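Local coordinates for protein TRAP-type C4-dicarboxylate:H+ symport system substrate-binding component DctP (Shewanella oneidensis, PDB 4MX6) that binds succinate in the periplasm and probably delivers C4-dicarboxylates to a TRAP-type proton symporter for uptake, at residues T109-F121 / V312-V326. Sequence-based numbering, arbitrary orientation.
Sequences TKRLQVFDLPFLF and VDVMKPVWSKFEDQV
Trp-319 and Pro-118 carry the central polar link between the loop segment 109-121 and helix 305-326: the indole NE1 donates to Pro-118 O at 2.8 Å. The oxygen lies exactly in the ring plane, and the N-H...O angle is 154°. A water also donates to Pro-118 O and to Val-312 O, giving the carbonyl two donors. Farther along the helix, Gln-113 NE2 gives a 2.7 Å hydrogen bond to Gln-325 OE1, reaching it from above the carbonyl plane, 44° out of it. The Gln-113 amide stands almost perpendicular to the Phe-322 ring, with NE2 approaching its CD1 obliquely, while a second water joins Arg-111 O to Val-326 O.

Around these bonds the packing is apolar. Leu-117 CB and Leu-120 CD1 lie over one face of the indole, each making a CH-pi contact. Leu-117 CB is 4.1 Å from the centroid of the Trp-319 five-membered ring, and Leu-120 CD1 is over the six-membered one. The aliphatic chain of Lys-316 crosses the opposite face. Pro-118 presses its CG on Met-315 CB at 3.6 Å and its CD on Val-318 CG1. At the corner of the type II turn 117-120, Phe-119 offers a ring face to Val-312 CG2, 3.9 Å from its centroid; with CG2 anti to the carbonyl carbon, Val-312 projects that methyl over the ring. At the far end Val-326 CG1 meets Val-114 CB tightly, at 3.5 Å.

Helix 184-191 borders the same interface through Gln-189, which touches both Pro-118 and Met-315. The turn is thus fastened to a C-terminal helix of this solute-binding fold through a backbone carbonyl rather than a charged pair: the indole N-H and a water together satisfy that oxygen, while the ring supplies an apolar face to Leu-117 and Leu-120.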
ATOM      1  N   THR A 109     -15.458   1.180  -3.140  1.00 12.63           N
ATOM      2  CA  THR A 109     -15.466   2.358  -4.012  1.00 12.43           C
ATOM      3  C   THR A 109     -14.566   2.088  -5.204  1.00 12.46           C
ATOM      4  O   THR A 109     -13.642   1.290  -5.095  1.00 13.12           O
ATOM      5  CB  THR A 109     -14.978   3.647  -3.292  1.00 12.09           C
ATOM      6  OG1 THR A 109     -15.051   4.758  -4.190  1.00 13.11           O
ATOM      7  CG2 THR A 109     -13.542   3.527  -2.801  1.00 11.75           C
ATOM      8  N   LYS A 110     -14.832   2.753  -6.328  1.00 13.12           N
ATOM      9  CA  LYS A 110     -13.927   2.711  -7.472  1.00 14.11           C
ATOM     10  C   LYS A 110     -13.040   3.956  -7.523  1.00 12.13           C
ATOM     11  O   LYS A 110     -12.165   4.076  -8.376  1.00 12.46           O
ATOM     12  CB  LYS A 110     -14.719   2.602  -8.773  1.00 16.88           C
ATOM     13  CG  LYS A 110     -15.609   1.382  -8.855  1.00 19.36           C
ATOM     14  CD  LYS A 110     -14.818   0.088  -8.857  1.00 21.17           C
ATOM     15  CE  LYS A 110     -15.765  -1.090  -8.979  1.00 23.63           C
ATOM     16  NZ  LYS A 110     -15.104  -2.282  -9.540  1.00 25.46           N
ATOM     17  N   ARG A 111     -13.264   4.893  -6.613  1.00 11.60           N
ATOM     18  CA  ARG A 111     -12.571   6.173  -6.689  1.00 12.09           C
ATOM     19  C   ARG A 111     -11.083   6.082  -6.337  1.00 10.72           C
ATOM     20  O   ARG A 111     -10.265   6.845  -6.878  1.00 11.45           O
ATOM     21  CB  ARG A 111     -13.267   7.197  -5.799  1.00 13.08           C
ATOM     22  CG  ARG A 111     -14.633   7.626  -6.341  1.00 14.46           C
ATOM     23  CD  ARG A 111     -15.416   8.463  -5.332  1.00 15.13           C
ATOM     24  NE  ARG A 111     -14.694   9.674  -4.950  1.00 15.15           N
ATOM     25  CZ  ARG A 111     -15.048  10.478  -3.954  1.00 15.41           C
ATOM     26  NH1 ARG A 111     -16.099  10.185  -3.210  1.00 15.50           N
ATOM     27  NH2 ARG A 111     -14.322  11.555  -3.675  1.00 15.74           N
ATOM     28  N   LEU A 112     -10.713   5.144  -5.460  1.00  8.40           N
ATOM     29  CA  LEU A 112      -9.323   5.020  -5.023  1.00  8.09           C
ATOM     30  C   LEU A 112      -8.423   4.381  -6.080  1.00  8.17           C
ATOM     31  O   LEU A 112      -7.199   4.399  -5.933  1.00  8.14           O
ATOM     32  CB  LEU A 112      -9.226   4.282  -3.680  1.00  8.27           C
ATOM     33  CG  LEU A 112      -9.811   5.088  -2.514  1.00  8.76           C
ATOM     34  CD1 LEU A 112     -10.004   4.220  -1.289  1.00 10.28           C
ATOM     35  CD2 LEU A 112      -8.915   6.268  -2.181  1.00  9.17           C
ATOM     36  N   GLN A 113      -9.032   3.862  -7.149  1.00  8.72           N
ATOM     37  CA  GLN A 113      -8.292   3.278  -8.263  1.00  9.05           C
ATOM     38  C   GLN A 113      -7.265   4.238  -8.846  1.00  8.51           C
ATOM     39  O   GLN A 113      -6.272   3.809  -9.429  1.00  8.50           O
ATOM     40  CB  GLN A 113      -9.259   2.819  -9.363  1.00 10.22           C
ATOM     41  CG  GLN A 113     -10.026   1.584  -8.974  1.00 11.03           C
ATOM     42  CD  GLN A 113     -10.875   1.025 -10.091  1.00 11.54           C
ATOM     43  OE1 GLN A 113     -10.889  -0.185 -10.315  1.00 11.85           O
ATOM     44  NE2 GLN A 113     -11.595   1.889 -10.795  1.00 13.37           N
ATOM     45  N   VAL A 114      -7.512   5.543  -8.722  1.00  8.48           N
ATOM     46  CA  VAL A 114      -6.565   6.535  -9.206  1.00  9.00           C
ATOM     47  C   VAL A 114      -5.149   6.272  -8.678  1.00  8.28           C
ATOM     48  O   VAL A 114      -4.173   6.446  -9.405  1.00  8.25           O
ATOM     49  CB  VAL A 114      -7.037   7.970  -8.884  1.00 10.49           C
ATOM     50  CG1 VAL A 114      -7.118   8.230  -7.385  1.00 11.01           C
ATOM     51  CG2 VAL A 114      -6.127   8.988  -9.578  1.00 12.40           C
ATOM     52  N   PHE A 115      -5.042   5.843  -7.426  1.00  7.61           N
ATOM     53  CA  PHE A 115      -3.740   5.640  -6.819  1.00  7.40           C
ATOM     54  C   PHE A 115      -2.920   4.522  -7.461  1.00  7.73           C
ATOM     55  O   PHE A 115      -1.703   4.492  -7.301  1.00  8.79           O
ATOM     56  CB  PHE A 115      -3.894   5.377  -5.320  1.00  7.27           C
ATOM     57  CG  PHE A 115      -4.160   6.614  -4.505  1.00  7.56           C
ATOM     58  CD1 PHE A 115      -3.143   7.528  -4.259  1.00  7.56           C
ATOM     59  CD2 PHE A 115      -5.417   6.842  -3.952  1.00  7.90           C
ATOM     60  CE1 PHE A 115      -3.379   8.645  -3.488  1.00  7.52           C
ATOM     61  CE2 PHE A 115      -5.654   7.962  -3.176  1.00  8.14           C
ATOM     62  CZ  PHE A 115      -4.631   8.864  -2.945  1.00  8.34           C
ATOM     63  N   ASP A 116      -3.581   3.593  -8.151  1.00  6.86           N
ATOM     64  CA  ASP A 116      -2.912   2.452  -8.766  1.00  6.98           C
ATOM     65  C   ASP A 116      -2.383   2.744 -10.167  1.00  6.82           C
ATOM     66  O   ASP A 116      -1.695   1.914 -10.742  1.00  7.65           O
ATOM     67  CB  ASP A 116      -3.883   1.279  -8.870  1.00  7.26           C
ATOM     68  CG  ASP A 116      -4.087   0.548  -7.561  1.00  9.15           C
ATOM     69  OD1 ASP A 116      -3.295   0.783  -6.628  1.00 12.65           O
ATOM     70  OD2 ASP A 116      -5.032  -0.275  -7.486  1.00  9.10           O
ATOM     71  N   LEU A 117      -2.746   3.880 -10.754  1.00  6.54           N
ATOM     72  CA  LEU A 117      -2.381   4.122 -12.155  1.00  7.21           C
ATOM     73  C   LEU A 117      -0.856   4.163 -12.332  1.00  6.90           C
ATOM     74  O   LEU A 117      -0.152   4.859 -11.596  1.00  7.20           O
ATOM     75  CB  LEU A 117      -3.030   5.403 -12.679  1.00  7.24           C
ATOM     76  CG  LEU A 117      -4.558   5.355 -12.790  1.00  8.55           C
ATOM     77  CD1 LEU A 117      -5.099   6.698 -13.227  1.00  9.34           C
ATOM     78  CD2 LEU A 117      -5.026   4.269 -13.751  1.00  9.38           C
ATOM     79  N   PRO A 118      -0.339   3.420 -13.316  1.00  7.20           N
ATOM     80  CA  PRO A 118       1.117   3.326 -13.433  1.00  7.57           C
ATOM     81  C   PRO A 118       1.764   4.631 -13.889  1.00  7.31           C
ATOM     82  O   PRO A 118       1.307   5.261 -14.843  1.00  7.99           O
ATOM     83  CB  PRO A 118       1.307   2.208 -14.462  1.00  8.78           C
ATOM     84  CG  PRO A 118      -0.021   2.134 -15.207  1.00  9.98           C
ATOM     85  CD  PRO A 118      -1.042   2.463 -14.190  1.00  8.12           C
ATOM     86  N   PHE A 119       2.821   5.017 -13.194  1.00  7.36           N
ATOM     87  CA  PHE A 119       3.600   6.219 -13.472  1.00  7.64           C
ATOM     88  C   PHE A 119       2.783   7.517 -13.330  1.00  8.24           C
ATOM     89  O   PHE A 119       3.170   8.563 -13.848  1.00  9.69           O
ATOM     90  CB  PHE A 119       4.271   6.145 -14.854  1.00  8.78           C
ATOM     91  CG  PHE A 119       5.275   5.025 -14.976  1.00  8.64           C
ATOM     92  CD1 PHE A 119       6.530   5.137 -14.412  1.00  8.98           C
ATOM     93  CD2 PHE A 119       4.958   3.865 -15.659  1.00  9.35           C
ATOM     94  CE1 PHE A 119       7.447   4.099 -14.530  1.00  9.14           C
ATOM     95  CE2 PHE A 119       5.874   2.836 -15.770  1.00  9.61           C
ATOM     96  CZ  PHE A 119       7.117   2.960 -15.210  1.00  9.96           C
ATOM     97  N   LEU A 120       1.690   7.479 -12.581  1.00  8.09           N
ATOM     98  CA  LEU A 120       0.926   8.696 -12.329  1.00  8.23           C
ATOM     99  C   LEU A 120       1.721   9.704 -11.495  1.00  8.09           C
ATOM    100  O   LEU A 120       1.764  10.896 -11.817  1.00  9.55           O
ATOM    101  CB  LEU A 120      -0.397   8.353 -11.649  1.00  9.61           C
ATOM    102  CG  LEU A 120      -1.311   9.536 -11.318  1.00 10.22           C
ATOM    103  CD1 LEU A 120      -1.655  10.365 -12.555  1.00 11.67           C
ATOM    104  CD2 LEU A 120      -2.572   9.005 -10.640  1.00 11.21           C
ATOM    105  N   PHE A 121       2.303   9.222 -10.400  1.00  8.48           N
ATOM    106  CA  PHE A 121       3.080  10.061  -9.502  1.00  8.72           C
ATOM    107  C   PHE A 121       4.569   9.837  -9.714  1.00  8.95           C
ATOM    108  O   PHE A 121       5.041   8.698  -9.781  1.00  9.78           O
ATOM    109  CB  PHE A 121       2.737   9.732  -8.051  1.00  8.70           C
ATOM    110  CG  PHE A 121       1.287   9.907  -7.730  1.00  9.29           C
ATOM    111  CD1 PHE A 121       0.730  11.170  -7.609  1.00 10.61           C
ATOM    112  CD2 PHE A 121       0.466   8.809  -7.550  1.00 10.31           C
ATOM    113  CE1 PHE A 121      -0.620  11.331  -7.311  1.00 11.43           C
ATOM    114  CE2 PHE A 121      -0.884   8.979  -7.253  1.00 11.84           C
ATOM    115  CZ  PHE A 121      -1.414  10.245  -7.148  1.00 12.03           C
ATOM    116  N   VAL A 312       6.658   4.106 -19.376  1.00 10.03           N
ATOM    117  CA  VAL A 312       5.600   5.094 -19.178  1.00 11.11           C
ATOM    118  C   VAL A 312       4.605   5.044 -20.335  1.00 11.97           C
ATOM    119  O   VAL A 312       3.383   5.006 -20.129  1.00 12.55           O
ATOM    120  CB  VAL A 312       6.179   6.512 -19.052  1.00 12.23           C
ATOM    121  CG1 VAL A 312       5.073   7.564 -19.013  1.00 13.12           C
ATOM    122  CG2 VAL A 312       7.047   6.606 -17.816  1.00 12.68           C
ATOM    123  N   ASP A 313       5.130   5.055 -21.552  1.00 11.79           N
ATOM    124  CA  ASP A 313       4.287   5.152 -22.736  1.00 12.58           C
ATOM    125  C   ASP A 313       3.344   3.964 -22.893  1.00 12.43           C
ATOM    126  O   ASP A 313       2.176   4.137 -23.233  1.00 13.96           O
ATOM    127  CB  ASP A 313       5.157   5.283 -23.996  1.00 14.52           C
ATOM    128  CG  ASP A 313       5.859   6.630 -24.094  1.00 16.33           C
ATOM    129  OD1 ASP A 313       5.531   7.552 -23.321  1.00 16.50           O
ATOM    130  OD2 ASP A 313       6.740   6.771 -24.969  1.00 17.05           O
ATOM    131  N   VAL A 314       3.854   2.758 -22.662  1.00 11.75           N
ATOM    132  CA  VAL A 314       3.047   1.558 -22.825  1.00 11.53           C
ATOM    133  C   VAL A 314       1.970   1.432 -21.733  1.00  9.53           C
ATOM    134  O   VAL A 314       0.979   0.718 -21.909  1.00 10.33           O
ATOM    135  CB  VAL A 314       3.952   0.301 -22.854  1.00 14.05           C
ATOM    136  CG1 VAL A 314       4.431  -0.073 -21.466  1.00 14.37           C
ATOM    137  CG2 VAL A 314       3.234  -0.858 -23.469  1.00 15.80           C
ATOM    138  N   MET A 315       2.146   2.139 -20.618  1.00  9.16           N
ATOM    139  CA  MET A 315       1.207   2.077 -19.500  1.00  8.92           C
ATOM    140  C   MET A 315       0.087   3.116 -19.576  1.00  8.82           C
ATOM    141  O   MET A 315      -0.914   2.973 -18.895  1.00  8.97           O
ATOM    142  CB  MET A 315       1.946   2.210 -18.165  1.00  8.80           C
ATOM    143  CG  MET A 315       2.805   1.023 -17.834  1.00  8.98           C
ATOM    144  SD  MET A 315       1.845  -0.487 -17.703  1.00  8.84           S
ATOM    145  CE  MET A 315       3.156  -1.644 -17.287  1.00  9.69           C
ATOM    146  N   LYS A 316       0.249   4.153 -20.393  1.00  8.83           N
ATOM    147  CA  LYS A 316      -0.759   5.209 -20.483  1.00  8.99           C
ATOM    148  C   LYS A 316      -2.147   4.687 -20.859  1.00  8.56           C
ATOM    149  O   LYS A 316      -3.135   5.193 -20.342  1.00  8.85           O
ATOM    150  CB  LYS A 316      -0.301   6.324 -21.421  1.00  9.78           C
ATOM    151  CG  LYS A 316       0.762   7.233 -20.833  1.00 10.56           C
ATOM    152  CD  LYS A 316       0.177   8.160 -19.782  1.00 12.66           C
ATOM    153  CE  LYS A 316       1.216   9.126 -19.229  1.00 15.98           C
ATOM    154  NZ  LYS A 316       1.799  10.014 -20.268  1.00 18.83           N
ATOM    155  N   PRO A 317      -2.243   3.657 -21.725  1.00  8.76           N
ATOM    156  CA  PRO A 317      -3.591   3.146 -22.012  1.00  9.02           C
ATOM    157  C   PRO A 317      -4.342   2.599 -20.789  1.00  9.20           C
ATOM    158  O   PRO A 317      -5.575   2.512 -20.828  1.00  9.78           O
ATOM    159  CB  PRO A 317      -3.344   2.055 -23.061  1.00  9.28           C
ATOM    160  CG  PRO A 317      -2.120   2.506 -23.760  1.00  8.96           C
ATOM    161  CD  PRO A 317      -1.245   3.070 -22.637  1.00  9.21           C
ATOM    162  N   VAL A 318      -3.638   2.240 -19.720  1.00  8.48           N
ATOM    163  CA  VAL A 318      -4.317   1.814 -18.495  1.00  8.76           C
ATOM    164  C   VAL A 318      -5.103   2.991 -17.922  1.00  8.65           C
ATOM    165  O   VAL A 318      -6.219   2.828 -17.434  1.00  9.79           O
ATOM    166  CB  VAL A 318      -3.304   1.282 -17.460  1.00  8.83           C
ATOM    167  CG1 VAL A 318      -4.004   0.940 -16.152  1.00  9.02           C
ATOM    168  CG2 VAL A 318      -2.552   0.074 -18.019  1.00  9.97           C
ATOM    169  N   TRP A 319      -4.526   4.183 -17.985  1.00  8.76           N
ATOM    170  CA  TRP A 319      -5.257   5.359 -17.526  1.00  9.26           C
ATOM    171  C   TRP A 319      -6.515   5.547 -18.368  1.00  9.79           C
ATOM    172  O   TRP A 319      -7.580   5.866 -17.848  1.00 10.02           O
ATOM    173  CB  TRP A 319      -4.410   6.613 -17.624  1.00  8.93           C
ATOM    174  CG  TRP A 319      -3.069   6.640 -16.944  1.00  8.21           C
ATOM    175  CD1 TRP A 319      -2.293   5.591 -16.511  1.00  8.49           C
ATOM    176  CD2 TRP A 319      -2.315   7.828 -16.679  1.00  8.30           C
ATOM    177  NE1 TRP A 319      -1.109   6.075 -16.000  1.00  8.77           N
ATOM    178  CE2 TRP A 319      -1.104   7.438 -16.085  1.00  8.91           C
ATOM    179  CE3 TRP A 319      -2.551   9.192 -16.902  1.00  9.69           C
ATOM    180  CZ2 TRP A 319      -0.131   8.354 -15.710  1.00  9.79           C
ATOM    181  CZ3 TRP A 319      -1.589  10.103 -16.510  1.00 10.99           C
ATOM    182  CH2 TRP A 319      -0.394   9.680 -15.930  1.00 10.88           C
ATOM    183  N   SER A 320      -6.392   5.355 -19.679  1.00  9.55           N
ATOM    184  CA  SER A 320      -7.538   5.514 -20.573  1.00 10.63           C
ATOM    185  C   SER A 320      -8.641   4.506 -20.262  1.00 11.36           C
ATOM    186  O   SER A 320      -9.829   4.829 -20.327  1.00 12.82           O
ATOM    187  CB  SER A 320      -7.082   5.397 -22.023  1.00 10.20           C
ATOM    188  OG  SER A 320      -6.126   6.404 -22.271  1.00 10.17           O
ATOM    189  N   LYS A 321      -8.258   3.284 -19.912  1.00 10.98           N
ATOM    190  CA  LYS A 321      -9.237   2.260 -19.574  1.00 11.70           C
ATOM    191  C   LYS A 321     -10.068   2.640 -18.342  1.00 12.09           C
ATOM    192  O   LYS A 321     -11.253   2.336 -18.267  1.00 14.20           O
ATOM    193  CB  LYS A 321      -8.515   0.943 -19.327  1.00 13.36           C
ATOM    194  CG  LYS A 321      -9.413  -0.224 -18.957  1.00 15.83           C
ATOM    195  CD  LYS A 321      -8.609  -1.503 -18.786  1.00 18.18           C
ATOM    196  CE  LYS A 321      -9.449  -2.604 -18.175  1.00 20.48           C
ATOM    197  NZ  LYS A 321     -10.527  -3.048 -19.071  1.00 22.54           N
ATOM    198  N   PHE A 322      -9.443   3.310 -17.383  1.00 11.22           N
ATOM    199  CA  PHE A 322     -10.105   3.619 -16.118  1.00 12.01           C
ATOM    200  C   PHE A 322     -10.572   5.068 -15.980  1.00 12.80           C
ATOM    201  O   PHE A 322     -11.163   5.440 -14.961  1.00 13.91           O
ATOM    202  CB  PHE A 322      -9.202   3.219 -14.947  1.00 11.80           C
ATOM    203  CG  PHE A 322      -9.101   1.745 -14.790  1.00 11.26           C
ATOM    204  CD1 PHE A 322     -10.059   1.067 -14.072  1.00 11.74           C
ATOM    205  CD2 PHE A 322      -8.103   1.024 -15.422  1.00 11.32           C
ATOM    206  CE1 PHE A 322      -9.998  -0.291 -13.940  1.00 12.17           C
ATOM    207  CE2 PHE A 322      -8.042  -0.339 -15.310  1.00 11.48           C
ATOM    208  CZ  PHE A 322      -8.992  -1.005 -14.579  1.00 11.76           C
ATOM    209  N   GLU A 323     -10.343   5.883 -17.000  1.00 12.32           N
ATOM    210  CA  GLU A 323     -10.592   7.311 -16.854  1.00 13.99           C
ATOM    211  C   GLU A 323     -12.038   7.612 -16.413  1.00 17.11           C
ATOM    212  O   GLU A 323     -12.273   8.491 -15.577  1.00 17.22           O
ATOM    213  CB  GLU A 323     -10.260   8.046 -18.151  1.00 13.76           C
ATOM    214  CG  GLU A 323     -10.387   9.541 -18.048  1.00 13.93           C
ATOM    215  CD  GLU A 323     -10.300  10.171 -19.391  1.00 14.65           C
ATOM    216  OE1 GLU A 323      -9.177  10.186 -19.942  1.00 13.09           O
ATOM    217  OE2 GLU A 323     -11.365  10.609 -19.894  1.00 17.29           O
ATOM    218  N   ASP A 324     -13.013   6.884 -16.951  1.00 20.08           N
ATOM    219  CA  ASP A 324     -14.414   7.130 -16.568  1.00 23.60           C
ATOM    220  C   ASP A 324     -14.701   6.864 -15.088  1.00 24.36           C
ATOM    221  O   ASP A 324     -15.342   7.688 -14.424  1.00 25.79           O
ATOM    222  CB  ASP A 324     -15.371   6.292 -17.413  1.00 26.77           C
ATOM    223  CG  ASP A 324     -15.549   6.840 -18.804  1.00 29.78           C
ATOM    224  OD1 ASP A 324     -16.441   7.699 -19.001  1.00 30.62           O
ATOM    225  OD2 ASP A 324     -14.800   6.403 -19.699  1.00 31.59           O
ATOM    226  N   GLN A 325     -14.265   5.712 -14.586  1.00 23.44           N
ATOM    227  CA  GLN A 325     -14.521   5.319 -13.200  1.00 23.02           C
ATOM    228  C   GLN A 325     -13.820   6.224 -12.212  1.00 21.79           C
ATOM    229  O   GLN A 325     -14.300   6.444 -11.095  1.00 22.60           O
ATOM    230  CB  GLN A 325     -14.023   3.896 -12.938  1.00 24.30           C
ATOM    231  CG  GLN A 325     -14.729   2.804 -13.709  1.00 25.12           C
ATOM    232  CD  GLN A 325     -14.092   1.448 -13.469  1.00 25.32           C
ATOM    233  OE1 GLN A 325     -13.712   1.118 -12.347  1.00 23.08           O
ATOM    234  NE2 GLN A 325     -13.946   0.663 -14.531  1.00 26.62           N
ATOM    235  N   VAL A 326     -12.657   6.717 -12.604  1.00 20.09           N
ATOM    236  CA  VAL A 326     -11.813   7.425 -11.675  1.00 19.34           C
ATOM    237  C   VAL A 326     -12.117   8.910 -11.712  1.00 17.95           C
ATOM    238  O   VAL A 326     -12.060   9.593 -10.686  1.00 17.83           O
ATOM    239  CB  VAL A 326     -10.345   7.163 -12.006  1.00 20.62           C
ATOM    240  CG1 VAL A 326      -9.471   8.193 -11.353  1.00 21.70           C
ATOM    241  CG2 VAL A 326      -9.960   5.740 -11.580  1.00 21.06           C
TER
HETATM  242  O   HOH W   1     -11.169   9.247  -8.009  1.00 15.36           O
HETATM  243  O   HOH W   2       2.013   6.194 -17.718  1.00 15.29           O